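Local coordinates for protein methyltransferase (Thermus thermophilus, PDB 1WS6) that probably transfers a methyl group from S-adenosylmethionine, perhaps to a guanine of ribosomal RNA as its RsmD-like relatives do, at residues 33-38 with 140-145; 42-47 with 109-114; 50-55 with 76-81; 67-72 with 95-100; 151-156 with 165-170. All coordinates share one frame; numbering follows the deposited sequence.

Contact 1 of 5, residues 33-38 with 140-145; sequences DYLRLR and GGLYVL
The Tyr34 ring and the Arg38 guanidinium both meet Leu142, one with an edge and the other with a face. Leu142 CD1 arrives in the plane of the ring, 3.8 Å from Tyr34 CE2, and the two side chains cross at about a right angle; over one ring face lies Arg38 CB, displaced toward the rim. The guanidinium instead rests with one face on the branch of the leucine, Leu142 CG standing under its centre and CD2 4.2 Å from Arg38 NH1. At the edge of this group sits the Tyr34 hydroxyl: Arg38 NH1 donates to Tyr34 OH over 2.8 Å, nearly straight at 171°. Arg38 is extended from CG to NE and reaches across to strand 141-148, which here runs nearly opposite to helix 25-38, the segment axes 11.3 Å apart. Leu35 CD1 adds a looser apolar touch, 4.3 Å from Leu142 CD1. A water bridges Gly140 O and, weakly, Arg38 NE. With Tyr34 OH on NH1 and a salt bridge from NH2 to Glu170, the guanidinium's rotation is fixed at two corners. Its charge is thus likely to be largely balanced by Glu170, while its flat apolar surface packs on a leucine.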
# COMPACT_ATOMS: atom_id res chain seq x y z
N ASP A 33 -11.43 1.96 6.66
CA ASP A 33 -12.43 2.41 7.63
C ASP A 33 -11.63 2.84 8.85
O ASP A 33 -11.92 3.85 9.48
CB ASP A 33 -13.37 1.29 8.07
CG ASP A 33 -14.43 0.95 7.05
OD1 ASP A 33 -14.69 1.77 6.14
OD2 ASP A 33 -15.02 -0.14 7.19
N TYR A 34 -10.62 2.04 9.16
CA TYR A 34 -9.75 2.29 10.30
C TYR A 34 -8.86 3.51 10.08
O TYR A 34 -8.76 4.39 10.93
CB TYR A 34 -8.87 1.08 10.56
CG TYR A 34 -7.88 1.29 11.68
CD1 TYR A 34 -8.31 1.36 13.00
CD2 TYR A 34 -6.53 1.45 11.41
CE1 TYR A 34 -7.41 1.58 14.03
CE2 TYR A 34 -5.63 1.67 12.44
CZ TYR A 34 -6.08 1.74 13.74
OH TYR A 34 -5.19 1.99 14.76
N LEU A 35 -8.22 3.56 8.91
CA LEU A 35 -7.32 4.65 8.58
C LEU A 35 -7.94 6.04 8.58
O LEU A 35 -7.31 6.99 9.05
CB LEU A 35 -6.66 4.39 7.22
CG LEU A 35 -5.25 3.80 7.27
CD1 LEU A 35 -5.05 2.97 8.52
CD2 LEU A 35 -5.02 2.98 6.01
N ARG A 36 -9.15 6.19 8.07
CA ARG A 36 -9.75 7.52 8.08
C ARG A 36 -10.22 7.85 9.50
O ARG A 36 -10.30 9.01 9.89
CB ARG A 36 -10.89 7.62 7.06
CG ARG A 36 -12.21 7.00 7.48
CD ARG A 36 -13.28 7.25 6.39
NE ARG A 36 -13.01 6.46 5.20
CZ ARG A 36 -13.40 5.20 5.04
NH1 ARG A 36 -14.08 4.60 6.00
NH2 ARG A 36 -13.10 4.54 3.94
N LEU A 37 -10.50 6.81 10.27
CA LEU A 37 -10.93 7.00 11.65
C LEU A 37 -9.72 7.41 12.50
O LEU A 37 -9.83 8.28 13.37
CB LEU A 37 -11.52 5.69 12.19
CG LEU A 37 -12.19 5.68 13.57
CD1 LEU A 37 -11.16 5.86 14.68
CD2 LEU A 37 -13.23 6.79 13.62
N ARG A 38 -8.57 6.80 12.23
CA ARG A 38 -7.36 7.09 13.00
C ARG A 38 -6.57 8.29 12.50
O ARG A 38 -5.84 8.92 13.27
CB ARG A 38 -6.45 5.86 13.04
CG ARG A 38 -5.11 6.12 13.72
CD ARG A 38 -4.44 4.84 14.23
NE ARG A 38 -3.13 5.15 14.79
CZ ARG A 38 -2.39 4.29 15.49
NH1 ARG A 38 -2.82 3.06 15.72
NH2 ARG A 38 -1.21 4.68 15.96
N GLY A 140 3.93 8.46 15.28
CA GLY A 140 2.48 8.50 15.25
C GLY A 140 1.89 7.77 14.05
O GLY A 140 0.70 7.50 14.02
N GLY A 141 2.73 7.43 13.08
CA GLY A 141 2.25 6.74 11.89
C GLY A 141 2.15 5.23 12.02
O GLY A 141 2.33 4.67 13.10
N LEU A 142 1.89 4.58 10.89
CA LEU A 142 1.75 3.13 10.84
C LEU A 142 2.45 2.42 9.70
O LEU A 142 2.59 2.97 8.61
CB LEU A 142 0.28 2.74 10.72
CG LEU A 142 -0.61 2.64 11.94
CD1 LEU A 142 -2.00 2.21 11.48
CD2 LEU A 142 -0.03 1.63 12.93
N TYR A 143 2.87 1.19 9.98
CA TYR A 143 3.46 0.30 8.99
C TYR A 143 2.41 -0.80 8.95
O TYR A 143 2.09 -1.39 9.98
CB TYR A 143 4.79 -0.33 9.45
CG TYR A 143 6.00 0.57 9.36
CD1 TYR A 143 6.45 1.26 10.48
CD2 TYR A 143 6.69 0.74 8.16
CE1 TYR A 143 7.55 2.09 10.41
CE2 TYR A 143 7.79 1.57 8.08
CZ TYR A 143 8.22 2.24 9.21
OH TYR A 143 9.29 3.09 9.13
N VAL A 144 1.84 -1.04 7.78
CA VAL A 144 0.83 -2.08 7.65
C VAL A 144 1.36 -3.14 6.71
O VAL A 144 1.74 -2.84 5.58
CB VAL A 144 -0.48 -1.52 7.09
CG1 VAL A 144 -1.49 -2.65 6.95
CG2 VAL A 144 -1.00 -0.41 7.99
N LEU A 145 1.38 -4.37 7.18
CA LEU A 145 1.90 -5.47 6.38
C LEU A 145 0.81 -6.50 6.08
O LEU A 145 0.15 -6.98 6.99
CB LEU A 145 3.06 -6.11 7.16
CG LEU A 145 3.92 -5.07 7.93
CD1 LEU A 145 4.90 -5.75 8.88
CD2 LEU A 145 4.67 -4.19 6.95
O HOH W 1 -1.94 8.10 15.92

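Contact 2 of 5, residues 42-47 with 109-114; sequences RGRFLD and ERFTVA
Strands 44-48 and 111-116 run parallel, bridged at Phe45 with Val113 and Leu46 with Ala114, and joined by Leu46 N to Val113 O (2.8 Å) and by Arg44 O, which accepts from both Val113 N and Thr112 N where segment 109-114 turns a corner. Before that corner the Phe111 ring is sandwiched. On one face Leu46 CG stands 3.7 Å from the ring centroid, only 10° off the normal, a CH-pi contact over the centre. On the opposite face the Arg44 guanidinium lies almost flat, planes 16° apart, as an off-centre cation-pi stack with Arg44 CZ 4.0 Å from the centroid. Arg44 bends at chi2 and chi3 and grips Arg110 O side-on, with Arg44 NE at 2.9 Å and NH2 at 3.0 Å, the oxygen in the guanidinium plane. Arg44 NH2 also forms a salt bridge with Glu109 OE1 (3.0 Å), as a hydrogen bond weak. Across the sheet, Phe45 CE2 packs on Val113 CG1 at 3.6 Å, beside Val55 and Ala59 of helix 54-61. These parallel neighbours, with three helices and two strands between them in the chain, are the first and fourth strands of the Rossmann-like methyltransferase sheet, order 3-2-1-4-5-7-6.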
# COMPACT_ATOMS: atom_id res chain seq x y z
N ARG A 42 -5.35 12.81 7.55
CA ARG A 42 -4.65 12.08 6.50
C ARG A 42 -3.15 12.23 6.58
O ARG A 42 -2.56 12.10 7.65
CB ARG A 42 -5.12 12.55 5.12
CG ARG A 42 -6.61 12.33 4.85
CD ARG A 42 -6.98 10.84 4.83
NE ARG A 42 -8.40 10.65 4.58
CZ ARG A 42 -9.36 10.76 5.50
NH1 ARG A 42 -9.04 11.04 6.76
NH2 ARG A 42 -10.63 10.63 5.16
N GLY A 43 -2.53 12.48 5.44
CA GLY A 43 -1.08 12.63 5.38
C GLY A 43 -0.53 11.90 4.16
O GLY A 43 -1.25 11.66 3.20
N ARG A 44 0.76 11.57 4.20
CA ARG A 44 1.37 10.87 3.08
C ARG A 44 1.30 9.35 3.26
O ARG A 44 1.59 8.82 4.33
CB ARG A 44 2.82 11.33 2.91
CG ARG A 44 2.95 12.81 2.58
CD ARG A 44 3.96 13.03 1.44
NE ARG A 44 5.22 12.38 1.77
CZ ARG A 44 6.16 12.07 0.89
NH1 ARG A 44 6.01 12.37 -0.40
NH2 ARG A 44 7.25 11.45 1.31
N PHE A 45 0.92 8.67 2.17
CA PHE A 45 0.75 7.22 2.14
C PHE A 45 1.77 6.60 1.18
O PHE A 45 1.88 7.03 0.04
CB PHE A 45 -0.69 6.91 1.70
CG PHE A 45 -1.09 5.47 1.82
CD1 PHE A 45 -0.75 4.55 0.84
CD2 PHE A 45 -1.84 5.04 2.90
CE1 PHE A 45 -1.16 3.23 0.94
CE2 PHE A 45 -2.25 3.72 3.01
CZ PHE A 45 -1.91 2.82 2.03
N LEU A 46 2.50 5.60 1.64
CA LEU A 46 3.53 4.94 0.84
C LEU A 46 3.08 3.53 0.49
O LEU A 46 2.71 2.75 1.37
CB LEU A 46 4.84 4.87 1.65
CG LEU A 46 6.21 4.70 0.95
CD1 LEU A 46 7.06 3.68 1.69
CD2 LEU A 46 6.01 4.27 -0.50
N ASP A 47 3.10 3.19 -0.79
CA ASP A 47 2.68 1.86 -1.21
C ASP A 47 3.69 1.18 -2.11
O ASP A 47 3.59 1.24 -3.33
CB ASP A 47 1.31 1.91 -1.90
CG ASP A 47 0.87 0.56 -2.46
OD1 ASP A 47 1.36 -0.49 -1.99
OD2 ASP A 47 0.01 0.53 -3.37
N GLU A 109 12.52 11.72 2.92
CA GLU A 109 11.12 11.43 2.67
C GLU A 109 10.45 10.84 3.91
O GLU A 109 11.05 10.02 4.61
CB GLU A 109 10.98 10.44 1.51
CG GLU A 109 11.47 10.97 0.19
CD GLU A 109 10.47 11.92 -0.44
OE1 GLU A 109 9.79 12.65 0.31
OE2 GLU A 109 10.38 11.94 -1.68
N ARG A 110 9.23 11.27 4.17
CA ARG A 110 8.48 10.76 5.31
C ARG A 110 7.00 10.59 5.02
O ARG A 110 6.41 11.34 4.23
CB ARG A 110 8.72 11.62 6.55
CG ARG A 110 9.71 10.95 7.48
CD ARG A 110 10.72 11.91 8.02
NE ARG A 110 11.87 11.22 8.62
CZ ARG A 110 12.73 10.47 7.94
NH1 ARG A 110 12.58 10.28 6.63
NH2 ARG A 110 13.76 9.91 8.57
N PHE A 111 6.41 9.59 5.65
CA PHE A 111 5.00 9.26 5.45
C PHE A 111 4.30 8.96 6.75
O PHE A 111 4.93 8.61 7.76
CB PHE A 111 4.88 8.03 4.56
CG PHE A 111 5.65 8.12 3.28
CD1 PHE A 111 5.01 8.48 2.10
CD2 PHE A 111 7.01 7.87 3.25
CE1 PHE A 111 5.72 8.58 0.92
CE2 PHE A 111 7.73 7.97 2.07
CZ PHE A 111 7.08 8.33 0.90
N THR A 112 2.98 9.08 6.72
CA THR A 112 2.16 8.80 7.89
C THR A 112 1.81 7.30 7.92
O THR A 112 1.69 6.69 8.98
CB THR A 112 0.90 9.64 7.85
OG1 THR A 112 1.28 11.02 7.88
CG2 THR A 112 -0.01 9.33 9.03
N VAL A 113 1.66 6.72 6.73
CA VAL A 113 1.33 5.31 6.61
C VAL A 113 2.12 4.65 5.49
O VAL A 113 2.31 5.24 4.43
CB VAL A 113 -0.16 5.10 6.30
CG1 VAL A 113 -0.44 3.62 6.10
CG2 VAL A 113 -1.01 5.66 7.43
N ALA A 114 2.58 3.44 5.74
CA ALA A 114 3.32 2.70 4.74
C ALA A 114 2.71 1.30 4.68
O ALA A 114 2.89 0.51 5.60
CB ALA A 114 4.80 2.62 5.10

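Contact 3 of 5, residues 50-55 with 76-81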
# COMPACT_ATOMS: atom_id res chain seq x y z
N ALA A 50 3.22 -1.74 -5.19
CA ALA A 50 1.89 -1.40 -5.67
C ALA A 50 1.77 -2.25 -6.92
O ALA A 50 2.78 -2.65 -7.50
CB ALA A 50 1.82 0.07 -6.01
N GLY A 51 0.56 -2.56 -7.35
CA GLY A 51 0.45 -3.35 -8.57
C GLY A 51 -0.20 -2.43 -9.57
O GLY A 51 0.43 -1.48 -10.05
N SER A 52 -1.46 -2.70 -9.87
CA SER A 52 -2.21 -1.84 -10.77
C SER A 52 -2.51 -0.62 -9.91
O SER A 52 -2.94 0.42 -10.41
CB SER A 52 -3.52 -2.52 -11.17
OG SER A 52 -3.28 -3.80 -11.70
N GLY A 53 -2.27 -0.76 -8.60
CA GLY A 53 -2.48 0.33 -7.66
C GLY A 53 -3.71 0.29 -6.77
O GLY A 53 -4.08 1.31 -6.18
N ALA A 54 -4.34 -0.87 -6.63
CA ALA A 54 -5.55 -0.99 -5.82
C ALA A 54 -5.51 -0.26 -4.48
O ALA A 54 -6.37 0.58 -4.20
CB ALA A 54 -5.88 -2.45 -5.60
N VAL A 55 -4.52 -0.55 -3.66
CA VAL A 55 -4.44 0.08 -2.35
C VAL A 55 -3.93 1.53 -2.39
O VAL A 55 -4.51 2.41 -1.76
CB VAL A 55 -3.58 -0.78 -1.38
CG1 VAL A 55 -2.18 -0.99 -1.96
CG2 VAL A 55 -3.51 -0.11 -0.01
N VAL A 76 3.40 -1.18 -14.03
CA VAL A 76 3.53 0.27 -14.05
C VAL A 76 2.68 0.87 -15.17
O VAL A 76 2.08 1.92 -15.01
CB VAL A 76 4.99 0.71 -14.23
CG1 VAL A 76 5.07 2.21 -14.42
CG2 VAL A 76 5.80 0.31 -13.01
N ARG A 77 2.66 0.17 -16.30
CA ARG A 77 1.89 0.62 -17.45
C ARG A 77 0.43 0.69 -17.01
O ARG A 77 -0.23 1.70 -17.20
CB ARG A 77 2.06 -0.37 -18.60
CG ARG A 77 1.44 0.07 -19.91
CD ARG A 77 1.85 -0.88 -21.04
NE ARG A 77 1.46 -0.35 -22.35
CZ ARG A 77 1.88 -0.84 -23.52
NH1 ARG A 77 2.71 -1.89 -23.55
NH2 ARG A 77 1.49 -0.28 -24.65
N LEU A 78 -0.06 -0.39 -16.42
CA LEU A 78 -1.44 -0.43 -15.95
C LEU A 78 -1.68 0.58 -14.83
O LEU A 78 -2.76 1.17 -14.73
CB LEU A 78 -1.78 -1.83 -15.43
CG LEU A 78 -1.85 -2.90 -16.51
CD1 LEU A 78 -2.43 -4.17 -15.92
CD2 LEU A 78 -2.72 -2.41 -17.67
N LEU A 79 -0.67 0.77 -13.99
CA LEU A 79 -0.76 1.70 -12.88
C LEU A 79 -1.05 3.11 -13.38
O LEU A 79 -1.90 3.81 -12.85
CB LEU A 79 0.56 1.69 -12.10
CG LEU A 79 0.51 2.00 -10.61
CD1 LEU A 79 1.87 2.51 -10.18
CD2 LEU A 79 -0.54 3.04 -10.31
N LYS A 80 -0.32 3.52 -14.41
CA LYS A 80 -0.48 4.84 -14.99
C LYS A 80 -1.83 4.97 -15.67
O LYS A 80 -2.46 6.03 -15.60
CB LYS A 80 0.66 5.12 -15.96
CG LYS A 80 2.01 5.18 -15.26
CD LYS A 80 3.13 5.58 -16.20
CE LYS A 80 4.46 5.67 -15.44
NZ LYS A 80 5.60 6.04 -16.31
N GLU A 81 -2.27 3.90 -16.32
CA GLU A 81 -3.56 3.93 -16.97
C GLU A 81 -4.61 4.11 -15.88
O GLU A 81 -5.59 4.84 -16.06
CB GLU A 81 -3.85 2.62 -17.72
CG GLU A 81 -2.88 2.33 -18.86
CD GLU A 81 -3.42 1.27 -19.82
OE1 GLU A 81 -2.66 0.83 -20.72
OE2 GLU A 81 -4.61 0.90 -19.70
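Ser52 O is approached by two groups from helix 73-86: Asn82 ND2 gives it a hydrogen bond, and Leu79 CA directs its hydrogen at it in a CA-H...O contact of 3.5 Å that is close to linear, 165° at the hydrogen. The oxygen belongs to the turn between strand 44-48 and helix 54-61, where Gly51, Gly53 and Gly56 fit the glycine-rich pattern of Rossmann-type folds; in class I methyltransferases this turn is the usual place for S-adenosylmethionine, and a like role here is probable. The side chain of Leu79 packs against the turn. Its CG stands anti to the backbone N (chi1 -151°), beside the carbonyl carbon, and meets Gly51 O at 3.5 Å, while CD2 comes to 3.6 Å from Ser52 O. Leu79 thus meets two successive carbonyl oxygens with different atoms, and the contact is one of side chain on main chain more than of side chain on side chain. Gly53 presents its CA to the same methyl, 4.3 Å from Leu79 CD2. Leu68 and Val92 of the sheet also touch Leu79, which places it in the layer between the turn, the sheet and the helix. Nearer the loop that carries Pro17, one turn-to-helix touch is made between side chains alone: Ser52 OG lies 4.3 Å from Leu78 CD1.

Contact 4 of 5, residues 67-72 with 95-100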
# COMPACT_ATOMS: atom_id res chain seq x y z
N VAL A 67 2.22 7.71 -2.71
CA VAL A 67 3.43 7.43 -3.46
C VAL A 67 3.43 5.93 -3.70
O VAL A 67 3.44 5.16 -2.77
CB VAL A 67 4.69 7.81 -2.66
CG1 VAL A 67 5.93 7.28 -3.37
CG2 VAL A 67 4.77 9.31 -2.53
N LEU A 68 3.41 5.53 -4.96
CA LEU A 68 3.38 4.12 -5.31
C LEU A 68 4.64 3.71 -6.06
O LEU A 68 4.98 4.30 -7.09
CB LEU A 68 2.17 3.83 -6.19
CG LEU A 68 0.79 4.05 -5.56
CD1 LEU A 68 0.53 5.53 -5.30
CD2 LEU A 68 -0.27 3.49 -6.49
N VAL A 69 5.33 2.70 -5.54
CA VAL A 69 6.53 2.23 -6.20
C VAL A 69 6.30 0.79 -6.64
O VAL A 69 5.79 -0.03 -5.88
CB VAL A 69 7.80 2.42 -5.29
CG1 VAL A 69 7.39 2.60 -3.86
CG2 VAL A 69 8.76 1.26 -5.45
N GLU A 70 6.62 0.51 -7.90
CA GLU A 70 6.42 -0.80 -8.53
C GLU A 70 7.51 -1.01 -9.59
O GLU A 70 7.78 -0.12 -10.39
CB GLU A 70 5.02 -0.86 -9.16
CG GLU A 70 4.78 -2.01 -10.11
CD GLU A 70 5.03 -3.36 -9.47
OE1 GLU A 70 5.54 -4.26 -10.17
OE2 GLU A 70 4.72 -3.52 -8.27
N LYS A 71 8.12 -2.19 -9.60
CA LYS A 71 9.21 -2.49 -10.52
C LYS A 71 8.86 -3.03 -11.90
O LYS A 71 9.56 -2.76 -12.86
CB LYS A 71 10.16 -3.50 -9.87
CG LYS A 71 9.48 -4.82 -9.55
CD LYS A 71 10.47 -5.83 -9.02
CE LYS A 71 9.76 -6.91 -8.21
NZ LYS A 71 8.66 -7.56 -8.99
N ASP A 72 7.79 -3.81 -11.97
CA ASP A 72 7.34 -4.43 -13.20
C ASP A 72 6.77 -3.42 -14.20
O ASP A 72 5.68 -2.88 -14.00
CB ASP A 72 6.28 -5.49 -12.86
CG ASP A 72 5.73 -6.20 -14.09
OD1 ASP A 72 4.83 -7.05 -13.92
OD2 ASP A 72 6.19 -5.92 -15.22
N LEU A 95 10.49 1.53 -9.94
CA LEU A 95 11.75 0.91 -9.60
C LEU A 95 11.56 -0.05 -8.43
O LEU A 95 10.56 0.02 -7.71
CB LEU A 95 12.79 1.98 -9.27
CG LEU A 95 12.39 3.05 -8.26
CD1 LEU A 95 12.50 2.48 -6.87
CD2 LEU A 95 13.29 4.26 -8.41
N PRO A 96 12.51 -0.97 -8.26
CA PRO A 96 12.47 -1.97 -7.19
C PRO A 96 12.43 -1.31 -5.81
O PRO A 96 13.06 -0.28 -5.58
CB PRO A 96 13.74 -2.79 -7.43
CG PRO A 96 14.65 -1.83 -8.10
CD PRO A 96 13.74 -1.11 -9.06
N VAL A 97 11.66 -1.92 -4.91
CA VAL A 97 11.52 -1.39 -3.57
C VAL A 97 12.86 -1.32 -2.85
O VAL A 97 13.09 -0.41 -2.04
CB VAL A 97 10.55 -2.27 -2.76
CG1 VAL A 97 10.42 -1.76 -1.34
CG2 VAL A 97 9.20 -2.30 -3.47
N GLU A 98 13.74 -2.27 -3.15
CA GLU A 98 15.07 -2.33 -2.53
C GLU A 98 15.97 -1.15 -2.92
O GLU A 98 16.99 -0.90 -2.29
CB GLU A 98 15.74 -3.66 -2.89
CG GLU A 98 15.80 -3.93 -4.40
CD GLU A 98 16.62 -5.16 -4.75
OE1 GLU A 98 16.17 -6.30 -4.49
OE2 GLU A 98 17.74 -4.98 -5.28
N VAL A 99 15.59 -0.44 -3.98
CA VAL A 99 16.37 0.71 -4.41
C VAL A 99 15.69 1.96 -3.87
O VAL A 99 16.34 2.88 -3.38
CB VAL A 99 16.45 0.83 -5.96
CG1 VAL A 99 17.14 2.15 -6.34
CG2 VAL A 99 17.20 -0.35 -6.55
N PHE A 100 14.37 1.96 -3.93
CA PHE A 100 13.58 3.10 -3.46
C PHE A 100 13.78 3.46 -1.99
O PHE A 100 14.02 4.62 -1.65
CB PHE A 100 12.08 2.86 -3.69
CG PHE A 100 11.21 3.91 -3.07
CD1 PHE A 100 10.96 5.11 -3.73
CD2 PHE A 100 10.65 3.72 -1.81
CE1 PHE A 100 10.18 6.09 -3.15
CE2 PHE A 100 9.87 4.69 -1.23
CZ PHE A 100 9.63 5.88 -1.89
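Val69 and Phe100 come together through two quite different first torsions. In Phe100 CG is anti to the backbone N (chi1 173°), which sets CG toward the strand; in Val69 chi1 is only 19°, CG1 nearly eclipsing the backbone N, an unusual setting that at 2.50 Å should be read with caution. Val69 CG1 then stands 4.0 Å from the centroid of the Phe100 ring and 11° off its normal, a CH-pi contact squarely over the face. The other methyl, Val69 CG2, turns to the start of helix 97-106: it lies 4.1 Å from Val97 CG2 and 4.2 Å from Leu95 CD1. Val67, two residues earlier and on the same side of the strand, adds CG1 at 4.2 Å from Phe100 CZ. Past the strand end, Lys71 CB covers Pro96 N at 3.8 Å. Pro96 occupies the N-cap position, and its O accepts from both Val99 N and Phe100 N in the first turn. Helix 97-106 is thereby laid over the sheet across several strands: Phe100 also touches Leu46 of strand 44-48 and Val93 of strand 91-93, and Val97 reaches Pro48. On the other face Leu68 packs on Leu79 of helix 73-86, so strand 65-69 lies between the two helices.

Contact 5 of 5, residues 151-156 with 165-170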
# COMPACT_ATOMS: atom_id res chain seq x y z
N LEU A 151 1.56 -16.67 8.41
CA LEU A 151 2.83 -16.00 8.65
C LEU A 151 2.59 -15.17 9.90
O LEU A 151 1.59 -14.47 9.98
CB LEU A 151 3.16 -15.10 7.45
CG LEU A 151 4.58 -14.55 7.29
CD1 LEU A 151 4.62 -13.10 7.71
CD2 LEU A 151 5.56 -15.40 8.09
N TYR A 152 3.49 -15.25 10.89
CA TYR A 152 3.31 -14.48 12.11
C TYR A 152 4.45 -13.54 12.49
O TYR A 152 5.62 -13.93 12.48
CB TYR A 152 3.07 -15.41 13.31
CG TYR A 152 2.86 -14.64 14.60
CD1 TYR A 152 1.70 -13.90 14.80
CD2 TYR A 152 3.85 -14.58 15.57
CE1 TYR A 152 1.53 -13.13 15.92
CE2 TYR A 152 3.69 -13.80 16.71
CZ TYR A 152 2.53 -13.07 16.87
OH TYR A 152 2.38 -12.26 17.96
N LEU A 153 4.10 -12.31 12.83
CA LEU A 153 5.07 -11.30 13.25
C LEU A 153 4.65 -10.77 14.61
O LEU A 153 3.48 -10.48 14.84
CB LEU A 153 5.11 -10.13 12.27
CG LEU A 153 5.57 -10.31 10.82
CD1 LEU A 153 4.58 -11.17 10.07
CD2 LEU A 153 5.67 -8.95 10.16
N PRO A 154 5.61 -10.63 15.54
CA PRO A 154 5.33 -10.12 16.89
C PRO A 154 5.44 -8.60 16.94
O PRO A 154 5.34 -7.99 18.01
CB PRO A 154 6.41 -10.79 17.72
CG PRO A 154 7.59 -10.72 16.79
CD PRO A 154 6.99 -11.14 15.45
N LEU A 155 5.66 -7.99 15.78
CA LEU A 155 5.84 -6.54 15.70
C LEU A 155 4.63 -5.72 16.14
O LEU A 155 4.80 -4.59 16.63
CB LEU A 155 6.23 -6.14 14.27
CG LEU A 155 7.61 -6.57 13.78
CD1 LEU A 155 8.67 -6.02 14.72
CD2 LEU A 155 7.71 -8.08 13.72
N GLY A 156 3.43 -6.26 15.97
CA GLY A 156 2.26 -5.50 16.36
C GLY A 156 0.99 -6.32 16.37
O GLY A 156 1.02 -7.54 16.25
N ALA A 165 -3.90 -11.74 6.49
CA ALA A 165 -3.83 -11.03 7.75
C ALA A 165 -3.11 -9.70 7.52
O ALA A 165 -2.36 -9.55 6.56
CB ALA A 165 -3.09 -11.85 8.78
N LEU A 166 -3.37 -8.75 8.40
CA LEU A 166 -2.70 -7.47 8.33
C LEU A 166 -2.04 -7.27 9.67
O LEU A 166 -2.66 -7.50 10.71
CB LEU A 166 -3.70 -6.33 8.08
CG LEU A 166 -4.26 -6.14 6.67
CD1 LEU A 166 -5.27 -4.98 6.69
CD2 LEU A 166 -3.13 -5.86 5.69
N THR A 167 -0.77 -6.89 9.66
CA THR A 167 -0.07 -6.63 10.91
C THR A 167 0.16 -5.14 10.94
O THR A 167 0.75 -4.58 10.02
CB THR A 167 1.29 -7.36 10.97
OG1 THR A 167 1.08 -8.75 11.24
CG2 THR A 167 2.15 -6.77 12.08
N LEU A 168 -0.30 -4.49 12.00
CA LEU A 168 -0.14 -3.05 12.12
C LEU A 168 0.89 -2.70 13.18
O LEU A 168 0.78 -3.11 14.33
CB LEU A 168 -1.49 -2.40 12.43
CG LEU A 168 -2.52 -2.60 11.31
CD1 LEU A 168 -3.05 -4.03 11.32
CD2 LEU A 168 -3.66 -1.63 11.50
N VAL A 169 1.91 -1.96 12.77
CA VAL A 169 2.98 -1.57 13.66
C VAL A 169 2.96 -0.06 13.85
O VAL A 169 3.13 0.71 12.90
CB VAL A 169 4.35 -1.99 13.08
CG1 VAL A 169 5.43 -1.80 14.13
CG2 VAL A 169 4.29 -3.45 12.63
N GLU A 170 2.76 0.35 15.10
CA GLU A 170 2.71 1.76 15.43
C GLU A 170 4.09 2.36 15.61
O GLU A 170 5.04 1.67 15.98
CB GLU A 170 1.86 1.96 16.68
CG GLU A 170 0.39 1.68 16.45
CD GLU A 170 -0.47 2.04 17.64
OE1 GLU A 170 -0.36 3.18 18.13
OE2 GLU A 170 -1.27 1.18 18.09
O HOH W 2 1.37 -11.07 12.52
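Leu155 meets Val169 through its CB, 3.7 Å from Val169 CG2, while the methyl-bearing end of Leu155 turns off from the strand. Val169 holds CG2 beside its backbone N and CG1 beside its carbonyl carbon; Val169 CG1 lies 3.8 Å from Leu155 O, so both methyls are turned to the same loop residue. Two positions back, the Thr167 side chain sets off toward the loop and divides its two branches. Thr167 CG2, anti to the backbone N, approaches Gly156 N at 4.1 Å, whereas Thr167 OG1, beside the backbone N, is bonded to His147 and lies 2.7 Å from a water. The same water accepts from Leu153 N at 3.0 Å, bridging loop and strand at a point where Leu153 CB stays 4.4 Å from Thr167 OG1. Gly156, almost fully extended, closes the approach: its CA points a hydrogen at Leu168 O, 3.5 Å away with 153° at the hydrogen, and the bare CA lets the two main chains come close. Leu153 and Leu155 also pack on helix 126-134. Just beyond Gly156 the chain pairs as the hairpin of strands 157-161 and 164-170, the latter running antiparallel between 141-148 and 157-161, which is the reversed 7-6 end of the sheet characteristic of class I methyltransferases.

From the N terminus, helix 25-38 opens the longest loop, closed by contact 1 when strand 141-148 returns to it. Contact 2 lies nested within, joining strands 44-48 and 111-116; its second strand is the sheet neighbour of the strand in contact 1. Inside that loop contacts 3 and 4 cross, their segments alternating along the chain. Contact 3 joins the glycine-rich turn to helix 73-86, and contact 4 sets helix 97-106 on strand 65-69, which lies between the two segments of contact 3 in sequence. Contact 5 follows in series and closes the short terminal loop, joined to contact 1 through the neighbouring strands 141-148 and 164-170.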